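Local coordinates for protein race-specific elicitor A4 (Passalora fulva, PDB 6BN0) that binds chitin through a type-2 (CBM14) chitin-binding domain and, as a fungal effector, triggers a hypersensitive response in tomato carrying Cf-4, at residues Leu23-Gln35 with Pro47-Asp60. Residues are numbered along the deposited sequence; the frame is centred on the assembly and turned at random.
Sequences LYPNPDSCTTYIQ and PVVKPCPKGLQWND. With NAG (2-acetamido-2-deoxy-beta-D-glucopyranose), chain F; NAG (2-acetamido-2-deoxy-beta-D-glucopyranose), chain E; NAG (2-acetamido-2-deoxy-beta-D-glucopyranose), chain B; NAG (2-acetamido-2-deoxy-beta-D-glucopyranose), chain C.
Tyr33 and Lys50 face each other in a hydrogen-bonded antiparallel pair that joins strand 32-38 to strand 45-51 in the three-stranded sheet of this CBM14 domain. Their backbones exchange two bonds, Tyr33 N to Lys50 O (3.0 Å) and Lys50 N to Tyr33 O (2.8 Å), and Gln35 with Val48 repeats the pattern. Cys52 N, just after strand 45-51, bonds to Thr31 O, and Trp58 N of strand 57-59 to Cys30 O at 2.9 Å; Cys30 and Cys52 tie this region by disulfides to Cys75 and Cys67.

Aromatic and CH-pi packing carries the side-chain contact. The Tyr33 ring is layered between Lys50 and Trp58: Lys50 CB lies over one face, 3.6 Å from the ring centroid, and Trp58 CZ3 covers the opposite face. The planes of Tyr33 and Trp58 are only 17° apart but slid apart with little overlap; Tyr33 CB, rather than the ring centre, lies over the six-membered ring of Trp58. With CG between the backbone N and carbonyl carbon (chi1 58°), the Tyr33 ring stands out from the sheet toward the sugar. Leu23 CB packs against Trp58 CH2 at 3.6 Å, while the indole NE1 donates in its ring plane to Asp60 OD2 at 2.9 Å, which would help to set the rotation of the indole. Asp60 OD2 also receives a water that bridges to Leu23 O.

The face carrying Tyr33, Gln35 and Lys50 meets the bound GlcNAc oligomer. Two successive turns in the Lys50 chain, about CB-CG and CG-CD, carry NZ to the acetamido O7 of the chain F sugar at 3.0 Å, and Gln35 NE2 makes a weak bond to its O3. A shared water links Tyr33 OH, Pro51 O and the chain C sugar O6. The contact thus couples an apolar layer, which holds Tyr33 flat, to the polar groups that read the oligosaccharide.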
loop_
_atom_site.group_PDB
_atom_site.type_symbol
_atom_site.label_atom_id
_atom_site.label_comp_id
_atom_site.label_asym_id
_atom_site.label_seq_id
_atom_site.Cartn_x
_atom_site.Cartn_y
_atom_site.Cartn_z
ATOM N N LEU A 23 -2.490 -1.181 10.882
ATOM C CA LEU A 23 -1.660 0.022 10.750
ATOM C C LEU A 23 -2.041 1.020 11.824
ATOM O O LEU A 23 -3.226 1.342 11.979
ATOM C CB LEU A 23 -1.825 0.674 9.368
ATOM C CG LEU A 23 -1.704 -0.277 8.153
ATOM C CD1 LEU A 23 -1.954 0.431 6.838
ATOM C CD2 LEU A 23 -0.271 -0.850 8.100
ATOM N N TYR A 24 -1.038 1.550 12.537
ATOM C CA TYR A 24 -1.277 2.348 13.738
ATOM C C TYR A 24 -0.353 3.556 13.743
ATOM O O TYR A 24 0.699 3.541 13.093
ATOM C CB TYR A 24 -1.005 1.571 15.037
ATOM C CG TYR A 24 -1.891 0.393 15.209
ATOM C CD1 TYR A 24 -1.555 -0.829 14.665
ATOM C CD2 TYR A 24 -3.077 0.503 15.945
ATOM C CE1 TYR A 24 -2.418 -1.955 14.828
ATOM C CE2 TYR A 24 -3.918 -0.580 16.117
ATOM C CZ TYR A 24 -3.591 -1.801 15.551
ATOM O OH TYR A 24 -4.445 -2.879 15.765
ATOM N N PRO A 25 -0.693 4.598 14.499
ATOM C CA PRO A 25 0.238 5.729 14.610
ATOM C C PRO A 25 1.528 5.292 15.295
ATOM O O PRO A 25 1.533 4.392 16.148
ATOM C CB PRO A 25 -0.526 6.735 15.464
ATOM C CG PRO A 25 -1.952 6.329 15.348
ATOM C CD PRO A 25 -1.933 4.829 15.283
ATOM N N ASN A 26 2.630 5.962 14.938
ATOM C CA ASN A 26 3.857 5.855 15.712
ATOM C C ASN A 26 3.909 7.014 16.711
ATOM O O ASN A 26 3.957 8.175 16.274
ATOM C CB ASN A 26 5.074 5.885 14.768
ATOM C CG ASN A 26 6.386 5.767 15.507
ATOM O OD1 ASN A 26 6.400 5.663 16.726
ATOM N ND2 ASN A 26 7.514 5.782 14.775
ATOM N N PRO A 27 3.910 6.779 18.033
ATOM C CA PRO A 27 3.934 7.914 18.980
ATOM C C PRO A 27 5.120 8.838 18.821
ATOM O O PRO A 27 5.026 10.008 19.215
ATOM C CB PRO A 27 3.990 7.244 20.363
ATOM C CG PRO A 27 3.732 5.819 20.146
ATOM C CD PRO A 27 3.866 5.478 18.724
ATOM N N ASP A 28 6.249 8.346 18.311
ATOM C CA ASP A 28 7.451 9.174 18.256
ATOM C C ASP A 28 7.445 10.165 17.103
ATOM O O ASP A 28 8.213 11.141 17.124
ATOM C CB ASP A 28 8.693 8.288 18.137
ATOM C CG ASP A 28 8.931 7.444 19.383
ATOM O OD1 ASP A 28 8.667 7.933 20.512
ATOM O OD2 ASP A 28 9.369 6.282 19.230
ATOM N N SER A 29 6.621 9.935 16.081
ATOM C CA SER A 29 6.857 10.700 14.872
ATOM C C SER A 29 5.615 10.653 13.990
ATOM O O SER A 29 4.913 9.651 13.957
ATOM C CB SER A 29 8.111 10.179 14.153
ATOM O OG SER A 29 7.885 9.784 12.811
ATOM N N CYS A 30 5.319 11.780 13.355
ATOM C CA CYS A 30 4.170 11.910 12.475
ATOM C C CYS A 30 4.454 11.462 11.048
ATOM O O CYS A 30 3.527 11.367 10.257
ATOM C CB CYS A 30 3.712 13.375 12.455
ATOM S SG CYS A 30 2.879 13.828 14.032
ATOM N N THR A 31 5.709 11.228 10.695
ATOM C CA THR A 31 6.038 10.840 9.317
ATOM C C THR A 31 6.322 9.347 9.189
ATOM O O THR A 31 6.957 8.919 8.236
ATOM C CB THR A 31 7.228 11.642 8.808
ATOM O OG1 THR A 31 8.351 11.334 9.630
ATOM C CG2 THR A 31 6.937 13.124 8.871
ATOM N N THR A 32 5.910 8.557 10.171
ATOM C CA THR A 32 6.051 7.116 10.127
ATOM C C THR A 32 4.752 6.545 10.660
ATOM O O THR A 32 3.873 7.283 11.114
ATOM C CB THR A 32 7.232 6.612 10.966
ATOM O OG1 THR A 32 7.045 7.040 12.338
ATOM C CG2 THR A 32 8.575 7.130 10.403
ATOM N N TYR A 33 4.608 5.225 10.542
ATOM C CA TYR A 33 3.476 4.544 11.155
ATOM C C TYR A 33 3.988 3.176 11.598
ATOM O O TYR A 33 5.134 2.808 11.319
ATOM C CB TYR A 33 2.290 4.461 10.179
ATOM C CG TYR A 33 2.625 3.747 8.860
ATOM C CD1 TYR A 33 3.278 4.420 7.833
ATOM C CD2 TYR A 33 2.285 2.390 8.661
ATOM C CE1 TYR A 33 3.576 3.791 6.613
ATOM C CE2 TYR A 33 2.574 1.751 7.456
ATOM C CZ TYR A 33 3.222 2.462 6.433
ATOM O OH TYR A 33 3.569 1.839 5.249
ATOM N N ILE A 34 3.150 2.432 12.320
ATOM C CA ILE A 34 3.515 1.106 12.809
ATOM C C ILE A 34 2.648 0.098 12.059
ATOM O O ILE A 34 1.424 0.267 11.965
ATOM C CB ILE A 34 3.350 0.999 14.339
ATOM C CG1 ILE A 34 4.434 1.856 15.041
ATOM C CG2 ILE A 34 3.344 -0.505 14.793
ATOM C CD1 ILE A 34 4.276 2.028 16.595
ATOM N N GLN A 35 3.292 -0.922 11.497
ATOM C CA GLN A 35 2.624 -2.027 10.813
ATOM C C GLN A 35 2.941 -3.313 11.572
ATOM O O GLN A 35 4.090 -3.536 11.984
ATOM C CB GLN A 35 3.084 -2.144 9.326
ATOM C CG GLN A 35 2.481 -3.354 8.626
ATOM C CD GLN A 35 2.669 -3.330 7.108
ATOM O OE1 GLN A 35 1.858 -3.880 6.367
ATOM N NE2 GLN A 35 3.707 -2.654 6.643
ATOM N N PRO A 47 5.582 -5.341 15.999
ATOM C CA PRO A 47 5.380 -3.998 15.441
ATOM C C PRO A 47 6.593 -3.561 14.639
ATOM O O PRO A 47 7.731 -3.753 15.062
ATOM C CB PRO A 47 5.201 -3.125 16.691
ATOM C CG PRO A 47 5.931 -3.865 17.779
ATOM C CD PRO A 47 5.911 -5.327 17.435
ATOM N N VAL A 48 6.350 -2.989 13.456
ATOM C CA VAL A 48 7.417 -2.547 12.566
ATOM C C VAL A 48 7.206 -1.077 12.236
ATOM O O VAL A 48 6.109 -0.685 11.802
ATOM C CB VAL A 48 7.441 -3.399 11.284
ATOM C CG1 VAL A 48 8.479 -2.883 10.329
ATOM C CG2 VAL A 48 7.765 -4.854 11.712
ATOM N N VAL A 49 8.258 -0.263 12.411
ATOM C CA VAL A 49 8.144 1.149 12.058
ATOM C C VAL A 49 8.354 1.300 10.570
ATOM O O VAL A 49 9.361 0.818 10.035
ATOM C CB VAL A 49 9.127 2.017 12.848
ATOM C CG1 VAL A 49 9.045 3.467 12.322
ATOM C CG2 VAL A 49 8.791 1.954 14.330
ATOM N N LYS A 50 7.406 1.999 9.890
ATOM C CA LYS A 50 7.407 2.141 8.417
ATOM C C LYS A 50 7.388 3.617 7.995
ATOM O O LYS A 50 6.700 4.430 8.620
ATOM C CB LYS A 50 6.175 1.463 7.808
ATOM C CG LYS A 50 6.078 -0.049 8.054
ATOM C CD LYS A 50 7.107 -0.823 7.218
ATOM C CE LYS A 50 6.672 -0.940 5.760
ATOM N NZ LYS A 50 7.750 -1.546 4.925
ATOM N N PRO A 51 8.101 4.004 6.943
ATOM C CA PRO A 51 8.167 5.438 6.612
ATOM C C PRO A 51 7.007 5.911 5.740
ATOM O O PRO A 51 6.532 5.205 4.849
ATOM C CB PRO A 51 9.500 5.536 5.853
ATOM C CG PRO A 51 9.606 4.161 5.147
ATOM C CD PRO A 51 9.082 3.197 6.183
ATOM N N CYS A 52 6.574 7.148 5.957
ATOM C CA CYS A 52 5.751 7.831 4.951
ATOM C C CYS A 52 6.638 8.417 3.850
ATOM O O CYS A 52 7.844 8.618 4.048
ATOM C CB CYS A 52 4.922 8.940 5.612
ATOM S SG CYS A 52 3.448 8.387 6.564
ATOM N N PRO A 53 6.084 8.657 2.654
ATOM C CA PRO A 53 6.864 9.334 1.612
ATOM C C PRO A 53 7.154 10.750 2.053
ATOM O O PRO A 53 6.521 11.255 2.968
ATOM C CB PRO A 53 5.944 9.326 0.368
ATOM C CG PRO A 53 5.040 8.134 0.605
ATOM C CD PRO A 53 4.790 8.178 2.116
ATOM N N LYS A 54 8.152 11.362 1.403
ATOM C CA LYS A 54 8.531 12.741 1.661
ATOM C C LYS A 54 7.326 13.665 1.675
ATOM O O LYS A 54 6.530 13.677 0.731
ATOM C CB LYS A 54 9.533 13.197 0.599
ATOM C CG LYS A 54 10.084 14.625 0.796
ATOM C CD LYS A 54 11.107 14.942 -0.341
ATOM C CE LYS A 54 11.699 16.330 -0.188
ATOM N NZ LYS A 54 12.676 16.701 -1.287
ATOM N N GLY A 55 7.193 14.448 2.750
ATOM C CA GLY A 55 6.180 15.490 2.813
ATOM C C GLY A 55 4.859 15.055 3.441
ATOM O O GLY A 55 4.003 15.908 3.715
ATOM N N LEU A 56 4.667 13.765 3.666
ATOM C CA LEU A 56 3.387 13.218 4.099
ATOM C C LEU A 56 3.438 12.816 5.564
ATOM O O LEU A 56 4.511 12.572 6.139
ATOM C CB LEU A 56 2.999 11.997 3.267
ATOM C CG LEU A 56 2.913 12.344 1.769
ATOM C CD1 LEU A 56 2.261 11.171 0.990
ATOM C CD2 LEU A 56 2.087 13.648 1.567
ATOM N N GLN A 57 2.254 12.715 6.147
ATOM C CA GLN A 57 2.129 12.388 7.564
ATOM C C GLN A 57 1.002 11.376 7.734
ATOM O O GLN A 57 0.083 11.325 6.910
ATOM C CB GLN A 57 1.827 13.630 8.427
ATOM C CG GLN A 57 2.936 14.711 8.432
ATOM C CD GLN A 57 2.567 15.884 9.306
ATOM O OE1 GLN A 57 1.404 16.075 9.612
ATOM N NE2 GLN A 57 3.539 16.696 9.664
ATOM N N TRP A 58 1.100 10.560 8.794
ATOM C CA TRP A 58 0.133 9.489 9.030
ATOM C C TRP A 58 -1.272 10.064 9.205
ATOM O O TRP A 58 -1.476 11.002 9.985
ATOM C CB TRP A 58 0.511 8.684 10.306
ATOM C CG TRP A 58 -0.418 7.499 10.487
ATOM C CD1 TRP A 58 -1.282 7.261 11.532
ATOM C CD2 TRP A 58 -0.593 6.416 9.558
ATOM N NE1 TRP A 58 -1.957 6.066 11.326
ATOM C CE2 TRP A 58 -1.568 5.541 10.112
ATOM C CE3 TRP A 58 -0.017 6.100 8.316
ATOM C CZ2 TRP A 58 -1.982 4.364 9.464
ATOM C CZ3 TRP A 58 -0.437 4.914 7.661
ATOM C CH2 TRP A 58 -1.404 4.055 8.251
ATOM N N ASN A 59 -2.250 9.456 8.527
ATOM C CA ASN A 59 -3.674 9.780 8.682
ATOM C C ASN A 59 -4.368 8.545 9.278
ATOM O O ASN A 59 -4.695 7.585 8.568
ATOM C CB ASN A 59 -4.273 10.215 7.330
ATOM C CG ASN A 59 -5.721 10.669 7.428
ATOM O OD1 ASN A 59 -6.260 11.235 6.462
ATOM N ND2 ASN A 59 -6.373 10.380 8.536
ATOM N N ASP A 60 -4.576 8.572 10.588
ATOM C CA ASP A 60 -5.145 7.451 11.330
ATOM C C ASP A 60 -6.658 7.410 11.268
ATOM O O ASP A 60 -7.269 6.571 11.943
ATOM C CB ASP A 60 -4.705 7.524 12.797
ATOM C CG ASP A 60 -4.742 6.161 13.492
ATOM O OD1 ASP A 60 -5.282 6.057 14.620
ATOM O OD2 ASP A 60 -4.201 5.193 12.904
HETATM C C1 NAG F . 5.947 -6.688 3.127
HETATM C C2 NAG F . 5.823 -5.289 3.741
HETATM C C3 NAG F . 4.766 -4.484 2.968
HETATM C C4 NAG F . 5.089 -4.468 1.471
HETATM C C5 NAG F . 5.239 -5.914 0.982
HETATM C C6 NAG F . 5.614 -6.041 -0.489
HETATM C C7 NAG F . 6.289 -4.870 6.119
HETATM C C8 NAG F . 5.783 -4.996 7.544
HETATM N N2 NAG F . 5.490 -5.355 5.156
HETATM O O1 NAG F . 6.913 -7.423 3.803
HETATM O O3 NAG F . 4.752 -3.175 3.502
HETATM O O4 NAG F . 3.980 -3.932 0.749
HETATM O O5 NAG F . 6.271 -6.571 1.734
HETATM O O6 NAG F . 6.783 -5.264 -0.755
HETATM O O7 NAG F . 7.372 -4.350 5.863
HETATM C C1 NAG E . 0.798 -8.489 3.220
HETATM C C2 NAG E . 1.184 -7.143 3.809
HETATM C C3 NAG E . 0.282 -6.039 3.250
HETATM C C4 NAG E . 0.213 -6.100 1.723
HETATM C C5 NAG E . -0.126 -7.529 1.255
HETATM C C6 NAG E . -0.057 -7.726 -0.256
HETATM C C7 NAG E . 2.205 -7.186 6.060
HETATM C C8 NAG E . 1.936 -7.272 7.559
HETATM N N2 NAG E . 1.120 -7.179 5.270
HETATM O O3 NAG E . 0.859 -4.798 3.669
HETATM O O4 NAG E . -0.840 -5.249 1.299
HETATM O O5 NAG E . 0.844 -8.422 1.807
HETATM O O6 NAG E . 1.193 -7.255 -0.744
HETATM O O7 NAG E . 3.349 -7.129 5.602
HETATM C C1 NAG B . 2.415 2.113 -1.148
HETATM C C2 NAG B . 2.766 3.581 -0.909
HETATM C C3 NAG B . 1.707 4.504 -1.519
HETATM C C4 NAG B . 1.379 4.103 -2.955
HETATM C C5 NAG B . 1.103 2.614 -3.047
HETATM C C6 NAG B . 0.936 2.190 -4.498
HETATM C C7 NAG B . 3.982 4.285 1.091
HETATM C C8 NAG B . 3.903 4.521 2.587
HETATM N N2 NAG B . 2.869 3.836 0.513
HETATM O O3 NAG B . 2.189 5.844 -1.501
HETATM O O4 NAG B . 0.168 4.706 -3.417
HETATM O O5 NAG B . 2.225 1.888 -2.521
HETATM O O6 NAG B . 0.732 0.793 -4.625
HETATM O O7 NAG B . 5.024 4.461 0.450
HETATM C C1 NAG C . 4.179 -2.645 0.198
HETATM C C2 NAG C . 3.165 -2.459 -0.924
HETATM C C3 NAG C . 3.203 -1.013 -1.445
HETATM C C4 NAG C . 3.122 -0.010 -0.306
HETATM C C5 NAG C . 4.125 -0.340 0.788
HETATM C C6 NAG C . 3.939 0.537 2.016
HETATM C C7 NAG C . 2.664 -4.514 -2.215
HETATM C C8 NAG C . 3.088 -5.404 -3.363
HETATM N N2 NAG C . 3.414 -3.414 -2.004
HETATM O O3 NAG C . 2.047 -0.837 -2.263
HETATM O O4 NAG C . 3.502 1.300 -0.733
HETATM O O5 NAG C . 3.948 -1.692 1.210
HETATM O O6 NAG C . 4.811 0.118 3.056
HETATM O O7 NAG C . 1.666 -4.762 -1.544
HETATM O O HOH W 1 -5.030 2.752 13.507
HETATM O O HOH W 2 0.639 12.045 11.728
HETATM O O HOH W 3 9.432 8.910 6.903
HETATM O O HOH W 4 6.383 2.436 4.339
#